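Local coordinates for protein probable L,D-transpeptidase 3 (Mycobacterium tuberculosis, PDB 6D4K) that is a probable L,D-transpeptidase of cell wall biogenesis, covalently modified by the beta-lactam faropenem, that may help attach proteins to peptidoglycan, at residues A121-V130 with F152-M162. Numbering follows the deposited sequence.
Sequences ASISQHTFTV and FGEDGVMPASM
M162 folds against the turn that joins strands 117-122 and 127-132, its chain bent at chi2 (61°) and chi3 (65°), which brings CE against the backbone, 3.2 Å from S122 O, while SD lies 4.1 Å from A121 CB. The hairpin closes with a G1 beta bulge, in which H126 and T127 both face S122, and S122 OG closes an ST motif by accepting from Q125 N.

Beyond it, strands 127-130 and 157-159 pair antiparallel. F128 and M158 form the hydrogen-bonded pair: F128 N donates to M158 O (2.7 Å) and M158 N to F128 O (2.8 Å). V130 N to G156 O extends the pairing to the type II turn E154-V157. A160 N also donates to H126 O, 2.9 Å away.

The two faces differ. On one, T127 CG2 meets the F152 ring obliquely, 3.6 Å from CE2, and V157 CG1 packs beside it; T127 OG1 is turned to donate to Q125 OE1. On the other, the extended M158 chain runs alongside F128, SD at the ring edge near its plane, and its CE touches V130 CG2 at 3.9 Å.

M162 lies about 8 Å, side chain to side chain, from C236, the probable nucleophile, which faropenem modifies covalently. The F128 face packs inward in the catalytic domain: V130 and M158 lie on W246 of helix 241-250, and F128 meets Y247 edge-to-face. A160 touches L239 and M162 touches I237 of strand 237-239.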
ATOM      1  N   ALA A 121      -1.343  10.532   3.023  1.00 25.87           N
ATOM      2  CA  ALA A 121      -1.604  11.477   1.947  1.00 27.76           C
ATOM      3  C   ALA A 121      -2.769  12.372   2.341  1.00 31.04           C
ATOM      4  O   ALA A 121      -3.825  11.879   2.751  1.00 31.55           O
ATOM      5  CB  ALA A 121      -1.954  10.743   0.655  1.00 27.93           C
ATOM      6  N   SER A 122      -2.580  13.682   2.207  1.00 32.60           N
ATOM      7  CA  SER A 122      -3.617  14.662   2.505  1.00 34.91           C
ATOM      8  C   SER A 122      -4.011  15.337   1.200  1.00 37.17           C
ATOM      9  O   SER A 122      -3.214  16.078   0.612  1.00 38.69           O
ATOM     10  CB  SER A 122      -3.116  15.694   3.510  1.00 37.18           C
ATOM     11  OG  SER A 122      -4.052  16.748   3.623  1.00 39.39           O
ATOM     12  N   ILE A 123      -5.245  15.087   0.758  1.00 37.62           N
ATOM     13  CA  ILE A 123      -5.727  15.647  -0.501  1.00 39.45           C
ATOM     14  C   ILE A 123      -5.749  17.170  -0.440  1.00 41.66           C
ATOM     15  O   ILE A 123      -5.355  17.852  -1.396  1.00 43.67           O
ATOM     16  CB  ILE A 123      -7.106  15.054  -0.845  1.00 41.00           C
ATOM     17  CG1 ILE A 123      -6.985  13.551  -1.106  1.00 40.44           C
ATOM     18  CG2 ILE A 123      -7.719  15.765  -2.042  1.00 43.06           C
ATOM     19  CD1 ILE A 123      -8.303  12.815  -1.070  1.00 40.38           C
ATOM     20  N   SER A 124      -6.181  17.727   0.691  1.00 42.27           N
ATOM     21  CA  SER A 124      -6.335  19.176   0.809  1.00 46.23           C
ATOM     22  C   SER A 124      -4.996  19.883   0.994  1.00 50.61           C
ATOM     23  O   SER A 124      -4.820  21.009   0.511  1.00 52.10           O
ATOM     24  CB  SER A 124      -7.273  19.507   1.969  1.00 48.56           C
ATOM     25  OG  SER A 124      -6.815  18.911   3.170  1.00 50.90           O
ATOM     26  N   GLN A 125      -4.053  19.255   1.703  1.00 51.03           N
ATOM     27  CA  GLN A 125      -2.729  19.834   1.908  1.00 49.28           C
ATOM     28  C   GLN A 125      -1.789  19.588   0.737  1.00 44.49           C
ATOM     29  O   GLN A 125      -0.764  20.269   0.633  1.00 44.38           O
ATOM     30  CB  GLN A 125      -2.067  19.239   3.156  1.00 52.96           C
ATOM     31  CG  GLN A 125      -2.709  19.579   4.493  1.00 54.58           C
ATOM     32  CD  GLN A 125      -2.113  18.761   5.637  1.00 56.13           C
ATOM     33  OE1 GLN A 125      -1.037  18.167   5.502  1.00 56.21           O
ATOM     34  NE2 GLN A 125      -2.812  18.727   6.767  1.00 56.10           N
ATOM     35  N   HIS A 126      -2.097  18.615  -0.127  1.00 40.80           N
ATOM     36  CA  HIS A 126      -1.201  18.202  -1.209  1.00 40.25           C
ATOM     37  C   HIS A 126       0.138  17.729  -0.653  1.00 37.41           C
ATOM     38  O   HIS A 126       1.210  18.116  -1.126  1.00 36.98           O
ATOM     39  CB  HIS A 126      -1.014  19.297  -2.264  1.00 41.98           C
ATOM     40  CG  HIS A 126      -2.240  20.115  -2.509  1.00 42.73           C
ATOM     41  ND1 HIS A 126      -3.387  19.589  -3.062  1.00 44.20           N
ATOM     42  CD2 HIS A 126      -2.498  21.424  -2.279  1.00 43.90           C
ATOM     43  CE1 HIS A 126      -4.300  20.539  -3.162  1.00 45.30           C
ATOM     44  NE2 HIS A 126      -3.786  21.662  -2.693  1.00 46.02           N
ATOM     45  N   THR A 127       0.070  16.892   0.376  1.00 35.97           N
ATOM     46  CA  THR A 127       1.262  16.412   1.052  1.00 33.49           C
ATOM     47  C   THR A 127       1.187  14.909   1.271  1.00 29.44           C
ATOM     48  O   THR A 127       0.106  14.322   1.378  1.00 32.24           O
ATOM     49  CB  THR A 127       1.462  17.096   2.411  1.00 34.45           C
ATOM     50  OG1 THR A 127       0.341  16.817   3.255  1.00 37.22           O
ATOM     51  CG2 THR A 127       1.621  18.608   2.245  1.00 36.36           C
ATOM     52  N   PHE A 128       2.361  14.298   1.338  1.00 27.03           N
ATOM     53  CA  PHE A 128       2.506  12.907   1.733  1.00 25.21           C
ATOM     54  C   PHE A 128       3.508  12.910   2.873  1.00 25.59           C
ATOM     55  O   PHE A 128       4.662  13.298   2.678  1.00 26.85           O
ATOM     56  CB  PHE A 128       3.011  12.069   0.555  1.00 25.04           C
ATOM     57  CG  PHE A 128       3.018  10.584   0.802  1.00 22.04           C
ATOM     58  CD1 PHE A 128       1.831   9.895   0.969  1.00 22.24           C
ATOM     59  CD2 PHE A 128       4.207   9.872   0.808  1.00 21.30           C
ATOM     60  CE1 PHE A 128       1.825   8.532   1.170  1.00 22.62           C
ATOM     61  CE2 PHE A 128       4.210   8.500   1.002  1.00 19.90           C
ATOM     62  CZ  PHE A 128       3.014   7.830   1.187  1.00 20.95           C
ATOM     63  N   THR A 129       3.065  12.513   4.061  1.00 25.30           N
ATOM     64  CA  THR A 129       3.879  12.583   5.266  1.00 26.45           C
ATOM     65  C   THR A 129       4.333  11.181   5.634  1.00 24.07           C
ATOM     66  O   THR A 129       3.502  10.294   5.847  1.00 23.81           O
ATOM     67  CB  THR A 129       3.082  13.198   6.415  1.00 28.84           C
ATOM     68  OG1 THR A 129       2.587  14.487   6.023  1.00 30.37           O
ATOM     69  CG2 THR A 129       3.960  13.331   7.660  1.00 30.54           C
ATOM     70  N   VAL A 130       5.646  10.984   5.724  1.00 21.75           N
ATOM     71  CA  VAL A 130       6.211   9.677   6.035  1.00 22.23           C
ATOM     72  C   VAL A 130       6.762   9.709   7.450  1.00 20.20           C
ATOM     73  O   VAL A 130       7.495  10.631   7.824  1.00 22.18           O
ATOM     74  CB  VAL A 130       7.303   9.268   5.027  1.00 22.82           C
ATOM     75  CG1 VAL A 130       7.877   7.906   5.389  1.00 23.88           C
ATOM     76  CG2 VAL A 130       6.754   9.265   3.622  1.00 23.56           C
ATOM     77  N   PHE A 152       8.876  21.911   2.376  1.00 40.22           N
ATOM     78  CA  PHE A 152       8.157  22.369   3.554  1.00 42.90           C
ATOM     79  C   PHE A 152       9.049  22.649   4.753  1.00 47.68           C
ATOM     80  O   PHE A 152       8.675  23.456   5.611  1.00 49.65           O
ATOM     81  CB  PHE A 152       7.055  21.369   3.908  1.00 41.41           C
ATOM     82  CG  PHE A 152       5.882  21.427   2.977  1.00 42.70           C
ATOM     83  CD1 PHE A 152       5.023  22.513   2.993  1.00 44.16           C
ATOM     84  CD2 PHE A 152       5.648  20.415   2.068  1.00 41.92           C
ATOM     85  CE1 PHE A 152       3.943  22.575   2.127  1.00 45.05           C
ATOM     86  CE2 PHE A 152       4.566  20.474   1.208  1.00 43.53           C
ATOM     87  CZ  PHE A 152       3.720  21.554   1.232  1.00 44.92           C
ATOM     88  N   GLY A 153      10.216  22.021   4.837  1.00 50.43           N
ATOM     89  CA  GLY A 153      11.066  22.225   5.989  1.00 52.48           C
ATOM     90  C   GLY A 153      10.608  21.540   7.255  1.00 52.74           C
ATOM     91  O   GLY A 153      11.306  21.629   8.271  1.00 54.84           O
ATOM     92  N   GLU A 154       9.456  20.873   7.237  1.00 50.07           N
ATOM     93  CA  GLU A 154       9.020  20.018   8.331  1.00 46.62           C
ATOM     94  C   GLU A 154       9.378  18.580   7.982  1.00 44.43           C
ATOM     95  O   GLU A 154       9.098  18.122   6.869  1.00 41.60           O
ATOM     96  CB  GLU A 154       7.511  20.143   8.544  1.00 47.17           C
ATOM     97  N   ASP A 155       9.998  17.880   8.935  1.00 43.76           N
ATOM     98  CA  ASP A 155      10.517  16.537   8.694  1.00 44.10           C
ATOM     99  C   ASP A 155       9.440  15.623   8.129  1.00 36.82           C
ATOM    100  O   ASP A 155       8.315  15.586   8.630  1.00 36.89           O
ATOM    101  CB  ASP A 155      11.033  15.944  10.007  1.00 47.62           C
ATOM    102  CG  ASP A 155      12.175  16.738  10.597  1.00 51.91           C
ATOM    103  OD1 ASP A 155      12.718  17.608   9.885  1.00 52.70           O
ATOM    104  OD2 ASP A 155      12.531  16.489  11.770  1.00 53.54           O
ATOM    105  N   GLY A 156       9.790  14.900   7.067  1.00 32.60           N
ATOM    106  CA  GLY A 156       8.928  13.871   6.527  1.00 28.35           C
ATOM    107  C   GLY A 156       7.736  14.356   5.740  1.00 25.75           C
ATOM    108  O   GLY A 156       7.004  13.522   5.193  1.00 24.63           O
ATOM    109  N   VAL A 157       7.504  15.661   5.659  1.00 26.98           N
ATOM    110  CA  VAL A 157       6.360  16.184   4.923  1.00 28.31           C
ATOM    111  C   VAL A 157       6.804  16.415   3.485  1.00 28.43           C
ATOM    112  O   VAL A 157       7.592  17.324   3.201  1.00 30.06           O
ATOM    113  CB  VAL A 157       5.802  17.462   5.562  1.00 29.61           C
ATOM    114  CG1 VAL A 157       4.608  17.973   4.758  1.00 30.98           C
ATOM    115  CG2 VAL A 157       5.395  17.199   7.009  1.00 29.85           C
ATOM    116  N   MET A 158       6.298  15.584   2.578  1.00 27.43           N
ATOM    117  CA  MET A 158       6.646  15.629   1.170  1.00 25.84           C
ATOM    118  C   MET A 158       5.532  16.283   0.377  1.00 29.86           C
ATOM    119  O   MET A 158       4.346  16.017   0.613  1.00 30.55           O
ATOM    120  CB  MET A 158       6.842  14.220   0.612  1.00 24.42           C
ATOM    121  CG  MET A 158       7.882  13.385   1.322  1.00 25.83           C
ATOM    122  SD  MET A 158       7.928  11.724   0.636  1.00 25.90           S
ATOM    123  CE  MET A 158       9.430  11.049   1.349  1.00 23.84           C
ATOM    124  N   PRO A 159       5.875  17.144  -0.566  1.00 30.16           N
ATOM    125  CA  PRO A 159       4.834  17.724  -1.414  1.00 30.46           C
ATOM    126  C   PRO A 159       4.409  16.719  -2.480  1.00 29.89           C
ATOM    127  O   PRO A 159       5.220  15.948  -3.005  1.00 32.71           O
ATOM    128  CB  PRO A 159       5.483  19.006  -1.961  1.00 32.73           C
ATOM    129  CG  PRO A 159       6.647  19.275  -0.933  1.00 33.17           C
ATOM    130  CD  PRO A 159       7.137  17.887  -0.657  1.00 32.33           C
ATOM    131  N   ALA A 160       3.104  16.662  -2.705  1.00 29.37           N
ATOM    132  CA  ALA A 160       2.483  15.571  -3.425  1.00 29.12           C
ATOM    133  C   ALA A 160       1.375  16.148  -4.284  1.00 31.41           C
ATOM    134  O   ALA A 160       0.983  17.312  -4.144  1.00 35.14           O
ATOM    135  CB  ALA A 160       1.904  14.522  -2.464  1.00 30.38           C
ATOM    136  N   SER A 161       0.874  15.320  -5.190  1.00 33.42           N
ATOM    137  CA  SER A 161      -0.263  15.680  -6.019  1.00 34.60           C
ATOM    138  C   SER A 161      -1.133  14.442  -6.127  1.00 32.99           C
ATOM    139  O   SER A 161      -0.667  13.396  -6.588  1.00 33.58           O
ATOM    140  CB  SER A 161       0.192  16.151  -7.403  1.00 35.09           C
ATOM    141  OG  SER A 161      -0.887  16.700  -8.132  1.00 37.06           O
ATOM    142  N   MET A 162      -2.367  14.549  -5.661  1.00 35.47           N
ATOM    143  CA  MET A 162      -3.321  13.461  -5.725  1.00 36.48           C
ATOM    144  C   MET A 162      -4.194  13.626  -6.971  1.00 39.45           C
ATOM    145  O   MET A 162      -3.889  14.413  -7.874  1.00 39.77           O
ATOM    146  CB  MET A 162      -4.103  13.389  -4.411  1.00 36.17           C
ATOM    147  CG  MET A 162      -3.467  12.487  -3.352  1.00 35.65           C
ATOM    148  SD  MET A 162      -1.800  12.950  -2.805  1.00 36.94           S
ATOM    149  CE  MET A 162      -2.110  14.525  -2.014  1.00 36.52           C
TER